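Local coordinates for Glyoxalase/bleomycin resistance protein/dioxygenase (Alicyclobacillus acidocaldarius subsp. acidocaldarius, PDB 3RRI), which is probably a metal-binding enzyme of the glyoxalase/bleomycin resistance/dioxygenase superfamily, perhaps a dioxygenase, at residues F71-R76 against L123-Y128; H97-R102 against E111-I116. All coordinates share one frame; numbering follows the deposited sequence.

Interaction 1: F71-R76 against L123-Y128; sequences FGITFR and LEFKYY. With ACT (acetate ion), chain D.
The carbonyl oxygen of Phe-71 is held by the neighbouring strand: Glu-124 N donates to Phe-71 O at 2.7 Å from above the carbonyl plane, and Leu-123 CA lies 3.0 Å from Phe-71 O in a weaker C-H...O contact. Further on, Lys-126 N bonds Ile-73 O and Phe-75 N bonds Lys-126 O, the ladder of two parallel strands. Gly-72, having no side chain, brings its CA to 3.1 Å from Glu-124 O. On one side of the pair, Phe-71 CZ packs on Leu-123 CG and the Phe-75 CE2 corner reaches Phe-125 CD1 at 3.9 Å. On the other, Thr-74 CG2, anti to its backbone N, meets the edge of the Tyr-128 ring at CD2 (3.4 Å), while Thr-74 OG1 lies 3.3 Å from Lys-126 CE. Lys-126 NZ donates to Tyr-128 OH (2.9 Å), and Tyr-128 OH donates to acetate O (2.7 Å). A second subunit supplies Gln-51 to Lys-126 NZ and Arg-37 to the acetate, and extends the sheet by pairing with 71-74. The acetate is probably from the crystallisation liquor; the positive charges of Lys-126 and of Arg-37 of the second subunit probably help hold it.

Interaction 2: H97-R102 against E111-I116; sequences HDLSRR and ETFFLI
Arg-101 and Glu-111 lie alongside each other with their ends facing one direction, guanidinium and carboxylate planes only 14° apart. The arginine chain bends at chi2 (-75°), which lays CD against Glu-111 CG, and Arg-101 NE sits 3.5 Å from that same carbon. The salt bridge joins Arg-101 NH2 to Glu-111 OE1 at 3.4 Å, and Arg-101 NH1 turns instead to Glu-109. Leu-99 comes obliquely across to the other carboxylate oxygen, CD1 lying 3.7 Å from Glu-111 OE2 and 4.1 Å from Phe-113 CD2. Strands 100-102 and 110-116 form a beta hairpin; His-97 pairs with Phe-114 and Ser-100 with Thr-112, both hydrogen-bonded antiparallel pairs, so a beta bulge sets Asp-98 and Leu-99 opposite Phe-113 alone. Asp-98 helps shape this corner: its OD1 accepts Leu-99 N at 2.7 Å and also Tyr-85 OH of helix 78-90, while OD2 forms a salt bridge with Lys-89. The imidazole of His-97 turns back on its own strand, ND1 donating almost straight (169°) to Asp-98 O within the ring plane, and leaves the CB of His-97 to touch Phe-114 CD2 at 3.9 Å. Thr-112 directs CG2 at Ser-100 O (3.4 Å).

How the interactions relate
The two contacts occupy one sheet and meet where strand 110-116 pairs with strand 122-128. The strands belong to a mixed sheet of the kind found in the vicinal-oxygen-chelate (glyoxalase) superfamily, with helix 78-90 packed against it. Interaction 1 is buried, joining strands 70-74 and 122-128 in parallel, and a second subunit continues the sheet beyond it; interaction 2 is an antiparallel hairpin with a bulge, partly exposed. Both carry aromatic side chains, but interaction 1 adds an intersubunit polar network, interaction 2 an ion pair between an exposed arginine and a buried glutamate. Thr-112 OG1 and Glu-124 OE2, 2.6 Å apart in a probable hydrogen bond, tie the two together, as does Leu-115 N with Leu-123 O.

Interaction 1: F71-R76 against L123-Y128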
loop_
_atom_site.group_PDB
_atom_site.type_symbol
_atom_site.label_atom_id
_atom_site.label_comp_id
_atom_site.label_asym_id
_atom_site.label_seq_id
_atom_site.Cartn_x
_atom_site.Cartn_y
_atom_site.Cartn_z
ATOM N N PHE A 71 -4.269 28.015 1.699
ATOM C CA PHE A 71 -4.258 26.560 1.819
ATOM C C PHE A 71 -4.102 25.935 0.459
ATOM O O PHE A 71 -4.341 26.605 -0.566
ATOM C CB PHE A 71 -5.571 26.055 2.453
ATOM C CG PHE A 71 -6.790 26.285 1.607
ATOM C CD1 PHE A 71 -7.313 25.269 0.791
ATOM C CD2 PHE A 71 -7.444 27.511 1.654
ATOM C CE1 PHE A 71 -8.471 25.479 0.014
ATOM C CE2 PHE A 71 -8.585 27.748 0.886
ATOM C CZ PHE A 71 -9.097 26.720 0.047
ATOM N N GLY A 72 -3.810 24.658 0.430
ATOM C CA GLY A 72 -3.808 23.929 -0.802
ATOM C C GLY A 72 -3.133 22.613 -0.665
ATOM O O GLY A 72 -3.104 22.025 0.436
ATOM N N ILE A 73 -2.609 22.118 -1.773
ATOM C CA ILE A 73 -1.977 20.810 -1.861
ATOM C C ILE A 73 -0.546 20.956 -2.321
ATOM O O ILE A 73 -0.274 21.755 -3.235
ATOM C CB ILE A 73 -2.725 19.855 -2.811
ATOM C CG1 ILE A 73 -4.223 19.804 -2.476
ATOM C CG2 ILE A 73 -2.057 18.492 -2.824
ATOM C CD1 ILE A 73 -4.588 19.209 -1.041
ATOM N N THR A 74 0.351 20.183 -1.738
ATOM C CA THR A 74 1.729 20.032 -2.219
ATOM C C THR A 74 1.833 18.669 -2.861
ATOM O O THR A 74 1.537 17.645 -2.262
ATOM C CB THR A 74 2.727 20.205 -1.095
ATOM O OG1 THR A 74 2.519 21.475 -0.492
ATOM C CG2 THR A 74 4.198 20.016 -1.543
ATOM N N PHE A 75 2.134 18.656 -4.159
ATOM C CA PHE A 75 2.120 17.437 -4.918
ATOM C C PHE A 75 3.497 16.796 -4.975
ATOM O O PHE A 75 4.472 17.473 -5.256
ATOM C CB PHE A 75 1.686 17.710 -6.377
ATOM C CG PHE A 75 0.291 18.197 -6.502
ATOM C CD1 PHE A 75 -0.788 17.310 -6.347
ATOM C CD2 PHE A 75 0.020 19.535 -6.750
ATOM C CE1 PHE A 75 -2.077 17.780 -6.444
ATOM C CE2 PHE A 75 -1.271 19.994 -6.857
ATOM C CZ PHE A 75 -2.320 19.124 -6.676
ATOM N N ARG A 76 3.574 15.490 -4.734
ATOM C CA ARG A 76 4.850 14.779 -4.844
ATOM C C ARG A 76 5.277 14.673 -6.310
ATOM O O ARG A 76 6.465 14.789 -6.620
ATOM C CB ARG A 76 4.832 13.371 -4.232
ATOM C CG ARG A 76 6.267 12.810 -4.088
ATOM C CD ARG A 76 6.363 11.679 -3.089
ATOM N NE ARG A 76 5.844 12.026 -1.752
ATOM C CZ ARG A 76 6.550 12.087 -0.617
ATOM N NH1 ARG A 76 7.865 11.846 -0.609
ATOM N NH2 ARG A 76 5.928 12.388 0.534
ATOM N N LEU A 123 -5.752 29.892 -2.500
ATOM C CA LEU A 123 -5.349 28.515 -2.692
ATOM C C LEU A 123 -3.938 28.527 -3.220
ATOM O O LEU A 123 -3.695 29.120 -4.280
ATOM C CB LEU A 123 -6.237 27.830 -3.701
ATOM C CG LEU A 123 -7.687 27.522 -3.287
ATOM C CD1 LEU A 123 -8.467 28.793 -3.176
ATOM C CD2 LEU A 123 -8.319 26.541 -4.264
ATOM N N GLU A 124 -3.022 27.868 -2.528
ATOM C CA GLU A 124 -1.659 27.726 -3.028
ATOM C C GLU A 124 -1.350 26.271 -3.334
ATOM O O GLU A 124 -1.619 25.381 -2.518
ATOM C CB GLU A 124 -0.627 28.253 -2.049
ATOM C CG GLU A 124 0.792 28.176 -2.630
ATOM C CD GLU A 124 1.920 28.460 -1.649
ATOM O OE1 GLU A 124 1.719 28.323 -0.415
ATOM O OE2 GLU A 124 3.034 28.824 -2.132
ATOM N N PHE A 125 -0.793 26.002 -4.512
ATOM C CA PHE A 125 -0.353 24.675 -4.889
ATOM C C PHE A 125 1.131 24.700 -5.074
ATOM O O PHE A 125 1.646 25.692 -5.600
ATOM C CB PHE A 125 -1.090 24.179 -6.131
ATOM C CG PHE A 125 -2.564 24.113 -5.922
ATOM C CD1 PHE A 125 -3.114 22.991 -5.282
ATOM C CD2 PHE A 125 -3.390 25.151 -6.249
ATOM C CE1 PHE A 125 -4.476 22.919 -5.021
ATOM C CE2 PHE A 125 -4.755 25.067 -5.992
ATOM C CZ PHE A 125 -5.292 23.950 -5.359
ATOM N N LYS A 126 1.815 23.659 -4.615
ATOM C CA LYS A 126 3.261 23.645 -4.571
ATOM C C LYS A 126 3.832 22.325 -5.097
ATOM O O LYS A 126 3.190 21.292 -5.057
ATOM C CB LYS A 126 3.782 23.822 -3.128
ATOM C CG LYS A 126 3.408 25.109 -2.442
ATOM C CD LYS A 126 4.223 25.339 -1.149
ATOM C CE LYS A 126 3.540 24.613 0.046
ATOM N NZ LYS A 126 4.163 25.032 1.372
ATOM N N TYR A 127 5.058 22.396 -5.590
ATOM C CA TYR A 127 5.861 21.243 -5.885
ATOM C C TYR A 127 7.291 21.503 -5.424
ATOM O O TYR A 127 7.911 22.482 -5.871
ATOM C CB TYR A 127 5.849 20.946 -7.400
ATOM C CG TYR A 127 6.879 19.951 -7.799
ATOM C CD1 TYR A 127 6.668 18.603 -7.608
ATOM C CD2 TYR A 127 8.122 20.356 -8.334
ATOM C CE1 TYR A 127 7.587 17.681 -7.947
ATOM C CE2 TYR A 127 9.067 19.418 -8.660
ATOM C CZ TYR A 127 8.807 18.081 -8.449
ATOM O OH TYR A 127 9.740 17.115 -8.774
ATOM N N TYR A 128 7.844 20.640 -4.557
ATOM C CA TYR A 128 9.193 20.768 -4.042
ATOM C C TYR A 128 10.145 19.897 -4.843
ATOM O O TYR A 128 9.874 18.727 -5.119
ATOM C CB TYR A 128 9.280 20.376 -2.530
ATOM C CG TYR A 128 8.672 21.401 -1.598
ATOM C CD1 TYR A 128 9.465 22.325 -0.950
ATOM C CD2 TYR A 128 7.297 21.418 -1.363
ATOM C CE1 TYR A 128 8.919 23.273 -0.103
ATOM C CE2 TYR A 128 6.717 22.364 -0.503
ATOM C CZ TYR A 128 7.534 23.276 0.142
ATOM O OH TYR A 128 6.941 24.194 0.985
HETATM C C ACT D . 7.568 26.718 3.187
HETATM O O ACT D . 8.258 26.051 2.350
HETATM O OXT ACT D . 6.317 26.557 3.194
HETATM C CH3 ACT D . 8.227 27.654 4.149
HETATM O O HOH W 1 6.428 18.364 -3.598
HETATM O O HOH W 2 8.407 16.601 -4.667
#

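Interaction 2: H97-R102 against E111-I116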
loop_
_atom_site.group_PDB
_atom_site.type_symbol
_atom_site.label_atom_id
_atom_site.label_comp_id
_atom_site.label_asym_id
_atom_site.label_seq_id
_atom_site.Cartn_x
_atom_site.Cartn_y
_atom_site.Cartn_z
ATOM N N HIS A 97 -1.550 34.794 -7.890
ATOM C CA HIS A 97 -0.134 34.832 -8.262
ATOM C C HIS A 97 0.152 33.732 -9.272
ATOM O O HIS A 97 -0.132 32.565 -9.031
ATOM C CB HIS A 97 0.759 34.695 -7.020
ATOM C CG HIS A 97 2.135 35.264 -7.193
ATOM N ND1 HIS A 97 3.056 34.726 -8.071
ATOM C CD2 HIS A 97 2.746 36.322 -6.608
ATOM C CE1 HIS A 97 4.178 35.428 -8.014
ATOM N NE2 HIS A 97 4.012 36.407 -7.143
ATOM N N ASP A 98 0.707 34.091 -10.438
ATOM C CA ASP A 98 0.978 33.101 -11.454
ATOM C C ASP A 98 2.198 32.255 -11.052
ATOM O O ASP A 98 2.855 32.523 -10.045
ATOM C CB ASP A 98 1.214 33.791 -12.836
ATOM C CG ASP A 98 0.788 32.915 -14.032
ATOM O OD1 ASP A 98 0.815 31.657 -13.951
ATOM O OD2 ASP A 98 0.407 33.485 -15.090
ATOM N N LEU A 99 2.482 31.247 -11.855
ATOM C CA LEU A 99 3.563 30.310 -11.631
ATOM C C LEU A 99 4.852 31.037 -11.303
ATOM O O LEU A 99 5.289 31.947 -12.051
ATOM C CB LEU A 99 3.771 29.420 -12.871
ATOM C CG LEU A 99 4.561 28.130 -12.767
ATOM C CD1 LEU A 99 3.952 27.187 -11.712
ATOM C CD2 LEU A 99 4.565 27.455 -14.137
ATOM N N SER A 100 5.463 30.619 -10.191
ATOM C CA SER A 100 6.650 31.245 -9.634
ATOM C C SER A 100 7.472 30.252 -8.809
ATOM O O SER A 100 7.062 29.111 -8.628
ATOM C CB SER A 100 6.228 32.430 -8.763
ATOM O OG SER A 100 7.330 33.240 -8.407
ATOM N N ARG A 101 8.622 30.707 -8.327
ATOM C CA ARG A 101 9.514 29.939 -7.443
ATOM C C ARG A 101 9.651 30.654 -6.111
ATOM O O ARG A 101 9.703 31.875 -6.055
ATOM C CB ARG A 101 10.896 29.834 -8.044
ATOM C CG ARG A 101 10.905 29.211 -9.382
ATOM C CD ARG A 101 10.699 27.722 -9.308
ATOM N NE ARG A 101 10.798 27.174 -10.657
ATOM C CZ ARG A 101 11.914 26.730 -11.230
ATOM N NH1 ARG A 101 13.066 26.708 -10.565
ATOM N NH2 ARG A 101 11.868 26.282 -12.486
ATOM N N ARG A 102 9.692 29.887 -5.040
ATOM C CA ARG A 102 9.888 30.416 -3.719
ATOM C C ARG A 102 11.098 29.649 -3.145
ATOM O O ARG A 102 11.318 28.479 -3.489
ATOM C CB ARG A 102 8.569 30.269 -2.933
ATOM C CG ARG A 102 8.672 30.071 -1.427
ATOM C CD ARG A 102 8.341 31.286 -0.605
ATOM N NE ARG A 102 9.202 32.434 -0.886
ATOM C CZ ARG A 102 9.423 33.436 -0.036
ATOM N NH1 ARG A 102 8.873 33.446 1.184
ATOM N NH2 ARG A 102 10.219 34.431 -0.404
ATOM N N GLU A 111 8.152 25.197 -6.777
ATOM C CA GLU A 111 7.273 25.910 -7.694
ATOM C C GLU A 111 5.966 26.138 -6.995
ATOM O O GLU A 111 5.518 25.275 -6.228
ATOM C CB GLU A 111 7.048 25.126 -8.983
ATOM C CG GLU A 111 8.309 24.828 -9.813
ATOM C CD GLU A 111 8.078 24.732 -11.332
ATOM O OE1 GLU A 111 9.040 24.394 -12.042
ATOM O OE2 GLU A 111 6.974 24.997 -11.832
ATOM N N THR A 112 5.315 27.265 -7.285
ATOM C CA THR A 112 4.092 27.645 -6.599
ATOM C C THR A 112 3.192 28.438 -7.554
ATOM O O THR A 112 3.698 29.165 -8.426
ATOM C CB THR A 112 4.439 28.533 -5.395
ATOM O OG1 THR A 112 3.258 28.946 -4.726
ATOM C CG2 THR A 112 5.147 29.777 -5.874
ATOM N N PHE A 113 1.881 28.288 -7.438
ATOM C CA PHE A 113 0.940 29.268 -7.982
ATOM C C PHE A 113 -0.217 29.415 -7.004
ATOM O O PHE A 113 -0.466 28.494 -6.220
ATOM C CB PHE A 113 0.445 28.928 -9.392
ATOM C CG PHE A 113 -0.263 27.604 -9.511
ATOM C CD1 PHE A 113 -1.646 27.516 -9.437
ATOM C CD2 PHE A 113 0.448 26.436 -9.756
ATOM C CE1 PHE A 113 -2.285 26.314 -9.623
ATOM C CE2 PHE A 113 -0.209 25.225 -9.895
ATOM C CZ PHE A 113 -1.568 25.181 -9.826
ATOM N N PHE A 114 -0.836 30.585 -6.988
ATOM C CA PHE A 114 -1.981 30.857 -6.124
ATOM C C PHE A 114 -3.215 31.134 -6.961
ATOM O O PHE A 114 -3.182 32.001 -7.853
ATOM C CB PHE A 114 -1.751 32.100 -5.289
ATOM C CG PHE A 114 -0.802 31.944 -4.140
ATOM C CD1 PHE A 114 -1.289 31.965 -2.838
ATOM C CD2 PHE A 114 0.552 31.844 -4.328
ATOM C CE1 PHE A 114 -0.426 31.870 -1.747
ATOM C CE2 PHE A 114 1.420 31.714 -3.240
ATOM C CZ PHE A 114 0.921 31.741 -1.943
ATOM N N LEU A 115 -4.304 30.444 -6.668
ATOM C CA LEU A 115 -5.629 30.748 -7.185
ATOM C C LEU A 115 -6.391 31.545 -6.124
ATOM O O LEU A 115 -5.951 31.625 -4.969
ATOM C CB LEU A 115 -6.399 29.478 -7.522
ATOM C CG LEU A 115 -5.703 28.470 -8.418
ATOM C CD1 LEU A 115 -6.569 27.307 -8.676
ATOM C CD2 LEU A 115 -5.277 29.159 -9.763
ATOM N N ILE A 116 -7.494 32.173 -6.525
ATOM C CA ILE A 116 -8.303 32.969 -5.586
ATOM C C ILE A 116 -9.752 32.670 -5.826
ATOM O O ILE A 116 -10.239 32.694 -6.957
ATOM C CB ILE A 116 -7.949 34.494 -5.668
ATOM C CG1 ILE A 116 -8.719 35.321 -4.622
ATOM C CG2 ILE A 116 -8.139 35.035 -7.114
ATOM C CD1 ILE A 116 -8.269 36.774 -4.497
HETATM O O HOH W 3 3.183 31.892 -7.134
#